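Local coordinates for protein macrophomate synthase intermolecular Diels-Alderase (Macrophoma commelinae, PDB 1IZC) that is a magnesium-binding TIM-barrel enzyme of the HpcH/HpaI aldolase/citrate lyase family and holds pyruvic acid on its metal, at residues L97-H105 against A118-V126; C179-V190 against E201-Y212. The protein carries 1 engineered substitution. All coordinates share one frame; numbering follows the deposited sequence.

Contact 1: L97-H105 against A118-V126; sequences LVIVRVPKH and AAGIVIPHV. With PYR (pyruvic acid), chain C.
Val98 O is gripped twice, by Ala119 N (2.8 Å) and Gly120 N, both donors lying in its carbonyl plane where 118-126 begins to run alongside 97-105. From there the backbones form a parallel ladder: Val100 N gives to Gly120 O, Val122 N to Val100 O, and Val102 N to Val122 O. Between these rungs, CA-H...O contacts bring Ile99 and Arg101 onto the carbonyls of Gly120 and Val122.

Apolar contacts divide between the two faces of the sheet. On one, Ile99 CG2 meets Val122 CG2 at 3.7 Å, with Trp68 of the preceding strand against both residues. On the face of Val100 and Ile121, Val100 CG2 touches Ala118 CB (3.8 Å), just before the strand, and Val102 CG2, just after its own strand, meets Ile121 CG2 at 3.9 Å, the two side chains crossing at about a right angle under helix 129-139. Strand 97-101, helix 107-116 and strand 120-123 make a beta-alpha-beta unit of the TIM barrel, and the pyruvic acid lies beyond the C-terminal ends of these strands.

The polar groups gather at those ends. Arg101 sends CG anti to its backbone N (chi1 167°), passes Val122 and Pro124, and bends at chi3 (71°). NH1 donates a hydrogen bond to O3 of the pyruvic acid (2.6 Å); that oxygen lies at the guanidinium edge, near its plane. NH1 also bonds Gln183 OE1, while NH2 pairs with Asp70. Pro124 is wedged in tightly, its CD 2.9 Å from Val102 O. Extended Lys104 slides past Pro124, its CD 3.4 Å from Pro124 O. Lys104 NZ donates to His125 O (2.7 Å) from 42° out of the carbonyl plane; Glu131 forms a salt bridge with the same NZ.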
loop_
_atom_site.group_PDB
_atom_site.type_symbol
_atom_site.label_atom_id
_atom_site.label_comp_id
_atom_site.label_asym_id
_atom_site.label_seq_id
_atom_site.Cartn_x
_atom_site.Cartn_y
_atom_site.Cartn_z
ATOM N N LEU A 97 14.012 3.264 22.164
ATOM C CA LEU A 97 14.613 2.043 21.643
ATOM C C LEU A 97 13.477 1.161 21.123
ATOM O O LEU A 97 12.329 1.313 21.543
ATOM C CB LEU A 97 15.368 1.327 22.756
ATOM C CG LEU A 97 16.479 2.207 23.327
ATOM C CD1 LEU A 97 17.166 1.473 24.459
ATOM C CD2 LEU A 97 17.471 2.570 22.214
ATOM N N VAL A 98 13.786 0.239 20.216
ATOM C CA VAL A 98 12.743 -0.617 19.676
ATOM C C VAL A 98 12.942 -2.074 20.041
ATOM O O VAL A 98 14.026 -2.630 19.852
ATOM C CB VAL A 98 12.664 -0.514 18.128
ATOM C CG1 VAL A 98 11.602 -1.472 17.600
ATOM C CG2 VAL A 98 12.356 0.910 17.714
ATOM N N ILE A 99 11.893 -2.675 20.592
ATOM C CA ILE A 99 11.902 -4.090 20.967
ATOM C C ILE A 99 10.830 -4.729 20.099
ATOM O O ILE A 99 9.727 -4.172 19.943
ATOM C CB ILE A 99 11.548 -4.275 22.453
ATOM C CG1 ILE A 99 12.630 -3.612 23.312
ATOM C CG2 ILE A 99 11.427 -5.767 22.790
ATOM C CD1 ILE A 99 12.210 -3.394 24.772
ATOM N N VAL A 100 11.138 -5.888 19.529
ATOM C CA VAL A 100 10.182 -6.536 18.659
ATOM C C VAL A 100 9.931 -7.956 19.099
ATOM O O VAL A 100 10.878 -8.712 19.324
ATOM C CB VAL A 100 10.687 -6.584 17.186
ATOM C CG1 VAL A 100 9.660 -7.311 16.309
ATOM C CG2 VAL A 100 10.914 -5.178 16.666
ATOM N N ARG A 101 8.662 -8.303 19.282
ATOM C CA ARG A 101 8.350 -9.691 19.598
ATOM C C ARG A 101 8.053 -10.314 18.248
ATOM O O ARG A 101 7.125 -9.906 17.543
ATOM C CB ARG A 101 7.129 -9.866 20.490
ATOM C CG ARG A 101 6.750 -11.340 20.454
ATOM C CD ARG A 101 5.773 -11.727 21.462
ATOM N NE ARG A 101 4.438 -11.210 21.197
ATOM C CZ ARG A 101 3.445 -11.394 22.050
ATOM N NH1 ARG A 101 3.682 -12.066 23.169
ATOM N NH2 ARG A 101 2.238 -10.902 21.806
ATOM N N VAL A 102 8.842 -11.313 17.889
ATOM C CA VAL A 102 8.717 -11.953 16.603
ATOM C C VAL A 102 8.001 -13.285 16.652
ATOM O O VAL A 102 7.836 -13.863 17.715
ATOM C CB VAL A 102 10.120 -12.213 16.001
ATOM C CG1 VAL A 102 10.873 -10.898 15.837
ATOM C CG2 VAL A 102 10.913 -13.156 16.919
ATOM N N PRO A 103 7.525 -13.761 15.492
ATOM C CA PRO A 103 6.848 -15.063 15.458
ATOM C C PRO A 103 7.983 -16.037 15.811
ATOM O O PRO A 103 9.111 -15.846 15.368
ATOM C CB PRO A 103 6.427 -15.202 13.995
ATOM C CG PRO A 103 6.319 -13.777 13.511
ATOM C CD PRO A 103 7.476 -13.087 14.183
ATOM N N LYS A 104 7.698 -17.089 16.572
ATOM C CA LYS A 104 8.757 -18.004 16.984
ATOM C C LYS A 104 9.647 -18.658 15.914
ATOM O O LYS A 104 10.834 -18.919 16.170
ATOM C CB LYS A 104 8.173 -19.098 17.879
ATOM C CG LYS A 104 9.260 -19.864 18.621
ATOM C CD LYS A 104 8.665 -20.960 19.472
ATOM C CE LYS A 104 9.642 -21.421 20.540
ATOM N NZ LYS A 104 9.045 -22.625 21.200
ATOM N N HIS A 105 9.113 -18.927 14.727
ATOM C CA HIS A 105 9.922 -19.581 13.694
ATOM C C HIS A 105 10.082 -18.805 12.392
ATOM O O HIS A 105 10.494 -19.372 11.383
ATOM C CB HIS A 105 9.332 -20.959 13.361
ATOM C CG HIS A 105 9.288 -21.893 14.528
ATOM N ND1 HIS A 105 10.414 -22.244 15.241
ATOM C CD2 HIS A 105 8.251 -22.521 15.129
ATOM C CE1 HIS A 105 10.072 -23.047 16.234
ATOM N NE2 HIS A 105 8.765 -23.230 16.189
ATOM N N ALA A 118 16.059 -2.834 15.277
ATOM C CA ALA A 118 15.501 -3.245 16.567
ATOM C C ALA A 118 16.640 -3.550 17.532
ATOM O O ALA A 118 17.606 -4.213 17.155
ATOM C CB ALA A 118 14.616 -4.483 16.399
ATOM N N ALA A 119 16.517 -3.084 18.773
ATOM C CA ALA A 119 17.560 -3.310 19.785
ATOM C C ALA A 119 17.266 -4.507 20.681
ATOM O O ALA A 119 18.137 -4.973 21.408
ATOM C CB ALA A 119 17.734 -2.050 20.642
ATOM N N GLY A 120 16.037 -4.999 20.631
ATOM C CA GLY A 120 15.657 -6.140 21.447
ATOM C C GLY A 120 14.689 -7.050 20.710
ATOM O O GLY A 120 13.814 -6.589 19.966
ATOM N N ILE A 121 14.853 -8.351 20.905
ATOM C CA ILE A 121 13.980 -9.335 20.289
ATOM C C ILE A 121 13.385 -10.194 21.403
ATOM O O ILE A 121 14.116 -10.748 22.227
ATOM C CB ILE A 121 14.761 -10.255 19.317
ATOM C CG1 ILE A 121 15.372 -9.433 18.175
ATOM C CG2 ILE A 121 13.858 -11.351 18.784
ATOM C CD1 ILE A 121 14.356 -8.806 17.194
ATOM N N VAL A 122 12.058 -10.280 21.433
ATOM C CA VAL A 122 11.365 -11.112 22.407
ATOM C C VAL A 122 10.933 -12.377 21.665
ATOM O O VAL A 122 10.301 -12.314 20.602
ATOM C CB VAL A 122 10.127 -10.394 23.003
ATOM C CG1 VAL A 122 9.325 -11.379 23.873
ATOM C CG2 VAL A 122 10.579 -9.184 23.825
ATOM N N ILE A 123 11.291 -13.528 22.224
ATOM C CA ILE A 123 10.992 -14.820 21.608
ATOM C C ILE A 123 9.815 -15.457 22.324
ATOM O O ILE A 123 9.902 -15.779 23.510
ATOM C CB ILE A 123 12.198 -15.776 21.749
ATOM C CG1 ILE A 123 13.451 -15.125 21.161
ATOM C CG2 ILE A 123 11.886 -17.111 21.045
ATOM C CD1 ILE A 123 14.737 -15.788 21.647
ATOM N N PRO A 124 8.690 -15.643 21.619
ATOM C CA PRO A 124 7.558 -16.251 22.315
ATOM C C PRO A 124 7.641 -17.763 22.516
ATOM O O PRO A 124 8.385 -18.467 21.830
ATOM C CB PRO A 124 6.360 -15.847 21.453
ATOM C CG PRO A 124 6.926 -15.796 20.062
ATOM C CD PRO A 124 8.347 -15.244 20.241
ATOM N N HIS A 125 6.884 -18.230 23.506
ATOM C CA HIS A 125 6.750 -19.647 23.814
ATOM C C HIS A 125 8.059 -20.401 23.992
ATOM O O HIS A 125 8.188 -21.519 23.514
ATOM C CB HIS A 125 5.932 -20.316 22.704
ATOM C CG HIS A 125 4.778 -19.485 22.234
ATOM N ND1 HIS A 125 3.652 -19.272 23.002
ATOM C CD2 HIS A 125 4.619 -18.730 21.118
ATOM C CE1 HIS A 125 2.855 -18.416 22.384
ATOM N NE2 HIS A 125 3.419 -18.072 21.239
ATOM N N VAL A 126 9.019 -19.804 24.685
ATOM C CA VAL A 126 10.301 -20.481 24.887
ATOM C C VAL A 126 10.158 -21.593 25.917
ATOM O O VAL A 126 9.600 -21.381 26.993
ATOM C CB VAL A 126 11.383 -19.485 25.349
ATOM C CG1 VAL A 126 12.654 -20.238 25.763
ATOM C CG2 VAL A 126 11.729 -18.551 24.208
HETATM C C PYR C . 0.664 -13.706 26.741
HETATM O O PYR C . 0.426 -14.793 26.180
HETATM O OXT PYR C . 0.119 -13.319 27.804
HETATM C CA PYR C . 1.692 -12.882 26.006
HETATM O O3 PYR C . 2.242 -13.237 24.951
HETATM C CB PYR C . 2.009 -11.597 26.653
#

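Contact 2: C179-V190 against E201-Y212. With MG (magnesium ion), chain B; PYR (pyruvic acid), chain C.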
loop_
_atom_site.group_PDB
_atom_site.type_symbol
_atom_site.label_atom_id
_atom_site.label_comp_id
_atom_site.label_asym_id
_atom_site.label_seq_id
_atom_site.Cartn_x
_atom_site.Cartn_y
_atom_site.Cartn_z
ATOM N N CYS A 179 19.688 -7.122 22.213
ATOM C CA CYS A 179 19.307 -8.008 23.319
ATOM C C CYS A 179 18.312 -9.103 22.953
ATOM O O CYS A 179 17.474 -8.928 22.054
ATOM C CB CYS A 179 18.700 -7.183 24.453
ATOM S SG CYS A 179 19.773 -5.877 25.096
ATOM N N ILE A 180 18.411 -10.226 23.670
ATOM C CA ILE A 180 17.520 -11.369 23.488
ATOM C C ILE A 180 16.715 -11.549 24.776
ATOM O O ILE A 180 17.277 -11.613 25.879
ATOM C CB ILE A 180 18.286 -12.689 23.199
ATOM C CG1 ILE A 180 19.107 -12.568 21.931
ATOM C CG2 ILE A 180 17.294 -13.822 23.000
ATOM C CD1 ILE A 180 19.722 -13.900 21.483
ATOM N N ILE A 181 15.394 -11.622 24.622
ATOM C CA ILE A 181 14.472 -11.768 25.734
ATOM C C ILE A 181 13.504 -12.940 25.526
ATOM O O ILE A 181 12.537 -12.832 24.766
ATOM C CB ILE A 181 13.627 -10.476 25.923
ATOM C CG1 ILE A 181 14.549 -9.282 26.184
ATOM C CG2 ILE A 181 12.657 -10.619 27.107
ATOM C CD1 ILE A 181 14.855 -8.468 24.933
ATOM N N PRO A 182 13.761 -14.075 26.191
ATOM C CA PRO A 182 12.858 -15.221 26.035
ATOM C C PRO A 182 11.551 -14.912 26.747
ATOM O O PRO A 182 11.559 -14.258 27.787
ATOM C CB PRO A 182 13.587 -16.350 26.762
ATOM C CG PRO A 182 15.039 -15.956 26.672
ATOM C CD PRO A 182 14.983 -14.461 26.921
ATOM N N GLN A 183 10.437 -15.380 26.193
ATOM C CA GLN A 183 9.154 -15.189 26.844
ATOM C C GLN A 183 8.676 -16.569 27.300
ATOM O O GLN A 183 8.618 -17.517 26.509
ATOM C CB GLN A 183 8.151 -14.542 25.886
ATOM C CG GLN A 183 6.777 -14.421 26.478
ATOM C CD GLN A 183 5.874 -13.529 25.662
ATOM O OE1 GLN A 183 6.048 -13.385 24.449
ATOM N NE2 GLN A 183 4.892 -12.935 26.321
ATOM N N ILE A 184 8.372 -16.673 28.589
ATOM C CA ILE A 184 7.916 -17.913 29.222
ATOM C C ILE A 184 6.399 -17.838 29.328
ATOM O O ILE A 184 5.856 -16.978 30.029
ATOM C CB ILE A 184 8.525 -18.040 30.641
ATOM C CG1 ILE A 184 10.052 -18.018 30.555
ATOM C CG2 ILE A 184 8.060 -19.335 31.308
ATOM C CD1 ILE A 184 10.650 -19.212 29.836
ATOM N N GLU A 185 5.706 -18.746 28.655
ATOM C CA GLU A 185 4.252 -18.675 28.662
ATOM C C GLU A 185 3.556 -20.010 28.482
ATOM O O GLU A 185 2.501 -20.105 27.849
ATOM C CB GLU A 185 3.797 -17.693 27.592
ATOM C CG GLU A 185 4.388 -17.932 26.225
ATOM C CD GLU A 185 4.034 -16.809 25.274
ATOM O OE1 GLU A 185 3.033 -16.138 25.559
ATOM O OE2 GLU A 185 4.733 -16.595 24.263
ATOM N N SER A 186 4.153 -21.046 29.046
ATOM C CA SER A 186 3.561 -22.371 28.976
ATOM C C SER A 186 3.982 -23.144 30.212
ATOM O O SER A 186 4.942 -22.771 30.889
ATOM C CB SER A 186 4.022 -23.119 27.726
ATOM O OG SER A 186 5.414 -23.380 27.758
ATOM N N VAL A 187 3.263 -24.223 30.500
ATOM C CA VAL A 187 3.591 -25.053 31.655
ATOM C C VAL A 187 5.005 -25.611 31.515
ATOM O O VAL A 187 5.785 -25.596 32.473
ATOM C CB VAL A 187 2.578 -26.213 31.803
ATOM C CG1 VAL A 187 3.058 -27.203 32.860
ATOM C CG2 VAL A 187 1.219 -25.651 32.192
ATOM N N LYS A 188 5.348 -26.101 30.330
ATOM C CA LYS A 188 6.689 -26.643 30.120
ATOM C C LYS A 188 7.745 -25.546 30.243
ATOM O O LYS A 188 8.864 -25.800 30.698
ATOM C CB LYS A 188 6.791 -27.310 28.746
ATOM C CG LYS A 188 6.063 -28.644 28.656
ATOM C CD LYS A 188 6.377 -29.353 27.343
ATOM C CE LYS A 188 5.782 -30.758 27.319
ATOM N NZ LYS A 188 6.053 -31.468 26.034
ATOM N N GLY A 189 7.394 -24.328 29.831
ATOM C CA GLY A 189 8.339 -23.225 29.928
ATOM C C GLY A 189 8.658 -22.915 31.384
ATOM O O GLY A 189 9.814 -22.714 31.763
ATOM N N VAL A 190 7.619 -22.873 32.202
ATOM C CA VAL A 190 7.780 -22.604 33.622
ATOM C C VAL A 190 8.568 -23.741 34.273
ATOM O O VAL A 190 9.444 -23.510 35.109
ATOM C CB VAL A 190 6.396 -22.449 34.291
ATOM C CG1 VAL A 190 6.529 -22.496 35.819
ATOM C CG2 VAL A 190 5.774 -21.120 33.863
ATOM N N GLU A 201 23.597 -16.102 27.492
ATOM C CA GLU A 201 23.253 -15.333 26.299
ATOM C C GLU A 201 22.091 -14.355 26.427
ATOM O O GLU A 201 21.989 -13.433 25.622
ATOM C CB GLU A 201 22.945 -16.264 25.118
ATOM C CG GLU A 201 24.089 -17.202 24.729
ATOM C CD GLU A 201 23.982 -18.554 25.407
ATOM O OE1 GLU A 201 23.446 -18.625 26.537
ATOM O OE2 GLU A 201 24.449 -19.552 24.813
ATOM N N ILE A 202 21.232 -14.528 27.425
ATOM C CA ILE A 202 20.059 -13.661 27.525
ATOM C C ILE A 202 20.216 -12.376 28.313
ATOM O O ILE A 202 21.076 -12.268 29.187
ATOM C CB ILE A 202 18.838 -14.448 28.038
ATOM C CG1 ILE A 202 18.973 -14.784 29.529
ATOM C CG2 ILE A 202 18.713 -15.735 27.233
ATOM C CD1 ILE A 202 17.686 -15.363 30.135
ATOM N N HIS A 203 19.364 -11.399 27.996
ATOM C CA HIS A 203 19.419 -10.079 28.621
ATOM C C HIS A 203 18.140 -9.646 29.301
ATOM O O HIS A 203 18.065 -8.545 29.871
ATOM C CB HIS A 203 19.804 -9.050 27.559
ATOM C CG HIS A 203 20.980 -9.474 26.737
ATOM N ND1 HIS A 203 20.856 -9.971 25.456
ATOM C CD2 HIS A 203 22.293 -9.577 27.056
ATOM C CE1 HIS A 203 22.041 -10.365 25.024
ATOM N NE2 HIS A 203 22.930 -10.140 25.976
ATOM N N GLY A 204 17.131 -10.505 29.249
ATOM C CA GLY A 204 15.866 -10.180 29.879
ATOM C C GLY A 204 14.956 -11.392 29.849
ATOM O O GLY A 204 15.238 -12.352 29.143
ATOM N N LEU A 205 13.880 -11.352 30.624
ATOM C CA LEU A 205 12.904 -12.446 30.655
ATOM C C LEU A 205 11.508 -11.846 30.735
ATOM O O LEU A 205 11.285 -10.879 31.466
ATOM C CB LEU A 205 13.124 -13.358 31.865
ATOM C CG LEU A 205 14.185 -14.446 31.684
ATOM C CD1 LEU A 205 14.452 -15.123 33.025
ATOM C CD2 LEU A 205 13.712 -15.460 30.639
ATOM N N MET A 206 10.575 -12.430 29.994
ATOM C CA MET A 206 9.198 -11.944 29.985
ATOM C C MET A 206 8.256 -13.110 30.223
ATOM O O MET A 206 8.546 -14.226 29.821
ATOM C CB MET A 206 8.872 -11.308 28.626
ATOM C CG MET A 206 7.452 -10.761 28.501
ATOM S SD MET A 206 7.212 -10.065 26.851
ATOM C CE MET A 206 7.956 -8.412 27.054
ATOM N N PHE A 207 7.122 -12.839 30.868
ATOM C CA PHE A 207 6.135 -13.884 31.124
ATOM C C PHE A 207 4.918 -13.577 30.252
ATOM O O PHE A 207 4.660 -12.416 29.927
ATOM C CB PHE A 207 5.707 -13.874 32.594
ATOM C CG PHE A 207 5.070 -15.165 33.058
ATOM C CD1 PHE A 207 5.855 -16.229 33.481
ATOM C CD2 PHE A 207 3.685 -15.315 33.069
ATOM C CE1 PHE A 207 5.272 -17.430 33.912
ATOM C CE2 PHE A 207 3.100 -16.512 33.500
ATOM C CZ PHE A 207 3.895 -17.566 33.918
ATOM N N GLY A 208 4.200 -14.620 29.851
ATOM C CA GLY A 208 2.994 -14.436 29.061
ATOM C C GLY A 208 1.869 -15.015 29.907
ATOM O O GLY A 208 1.558 -16.191 29.774
ATOM N N PRO A 209 1.240 -14.212 30.780
ATOM C CA PRO A 209 0.154 -14.694 31.649
ATOM C C PRO A 209 -1.017 -15.357 30.926
ATOM O O PRO A 209 -1.507 -16.401 31.347
ATOM C CB PRO A 209 -0.304 -13.438 32.391
ATOM C CG PRO A 209 0.808 -12.445 32.211
ATOM C CD PRO A 209 1.396 -12.750 30.874
ATOM N N GLY A 210 -1.476 -14.724 29.853
ATOM C CA GLY A 210 -2.604 -15.255 29.107
ATOM C C GLY A 210 -2.356 -16.635 28.541
ATOM O O GLY A 210 -3.108 -17.576 28.826
ATOM N N ASP A 211 -1.312 -16.767 27.726
ATOM C CA ASP A 211 -1.014 -18.067 27.154
ATOM C C ASP A 211 -0.714 -19.075 28.254
ATOM O O ASP A 211 -1.103 -20.231 28.147
ATOM C CB ASP A 211 0.153 -17.988 26.169
ATOM C CG ASP A 211 -0.298 -17.562 24.775
ATOM O OD1 ASP A 211 -1.417 -17.939 24.369
ATOM O OD2 ASP A 211 0.460 -16.867 24.078
ATOM N N TYR A 212 -0.036 -18.644 29.316
ATOM C CA TYR A 212 0.265 -19.577 30.400
ATOM C C TYR A 212 -1.024 -20.117 31.015
ATOM O O TYR A 212 -1.194 -21.332 31.163
ATOM C CB TYR A 212 1.089 -18.910 31.502
ATOM C CG TYR A 212 1.210 -19.805 32.720
ATOM C CD1 TYR A 212 2.083 -20.897 32.729
ATOM C CD2 TYR A 212 0.369 -19.623 33.815
ATOM C CE1 TYR A 212 2.109 -21.796 33.808
ATOM C CE2 TYR A 212 0.383 -20.511 34.896
ATOM C CZ TYR A 212 1.249 -21.591 34.883
ATOM O OH TYR A 212 1.222 -22.489 35.937
HETATM MG MG MG B . 1.628 -15.122 24.404
HETATM C C PYR C . 0.664 -13.706 26.741
HETATM O O PYR C . 0.426 -14.793 26.180
HETATM O OXT PYR C . 0.119 -13.319 27.804
HETATM C CA PYR C . 1.692 -12.882 26.006
HETATM O O3 PYR C . 2.242 -13.237 24.951
HETATM C CB PYR C . 2.009 -11.597 26.653
HETATM O O HOH W 1 2.993 -15.267 22.697
HETATM O O HOH W 2 0.013 -13.991 23.279
#
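Glu185 turns CG between its backbone N and carbonyl carbon (chi1 51°) and then runs straight, while Asp211 swings CG beside its own N (chi1 -84°); the two side chains thus lie side by side, pointing the same way, with their carboxylate planes 61° apart. Each offers the magnesium ion one oxygen, Glu185 OE1 and Asp211 OD2, both at 2.1 Å. Pyruvic acid O and O3 chelate the ion and two waters complete an octahedron, with water 2 opposite Glu185 OE1 and O3 opposite Asp211 OD2. Water 1 also donates to Glu185 OE2 (2.7 Å), which takes a further bond from His125 N. Ser148 and Phe149 of the second subunit bond to the Asp211 carboxylate.

Behind this site, strands 179-184 and 205-207 are hydrogen-bonded parallel neighbours in the barrel, Met206 N giving to Pro182 O, Ile184 N to Met206 O and Gly208 N to Ile184 O. Pro182 has no N-H to give, so Gly204 O, packed 3.1 Å from Pro182 CD, is buried without a polar partner. Before this missing rung, His203 ND1 accepts Ile180 N (3.0 Å) in its ring plane, and His203 N returns a bond to Ile180 O. Ile184 O lies over one face of the Phe207 ring, toward its rim. Toward the surrounding helices, Val190 CG2 touches that ring's edge as well as Tyr212 CE1 (3.7 Å).

Helix 209-215 begins at the ligand: Gly210 N reaches OXT of the pyruvic acid (3.0 Å) and Asp211 N reaches its O, so the helix N terminus probably helps to balance the carboxylate. With O3 also on the magnesium ion, the keto group is probably polarised.

In the fold
After strands 43-48 and 66-70, the chain lays down strand 97-101, runs through helix 107-116, and strand 120-123 closes contact 1. Helices 129-139 and 171-177 follow before strand 179-184 opens contact 2, closed by 201-212 after two short helices. The two loops are in series, neither nested nor crossed, and tie together four successive strands of the eight-stranded barrel. Strands 120-123 and 179-184 are the seam between them, probably bonded through Ala119 O to Cys179 N and Ile123 O to Gln183 N, both 2.8 Å. Past the strand ends, Pro124 and His125 pack against Glu185 and Asp211, and both contacts touch the same pyruvic acid.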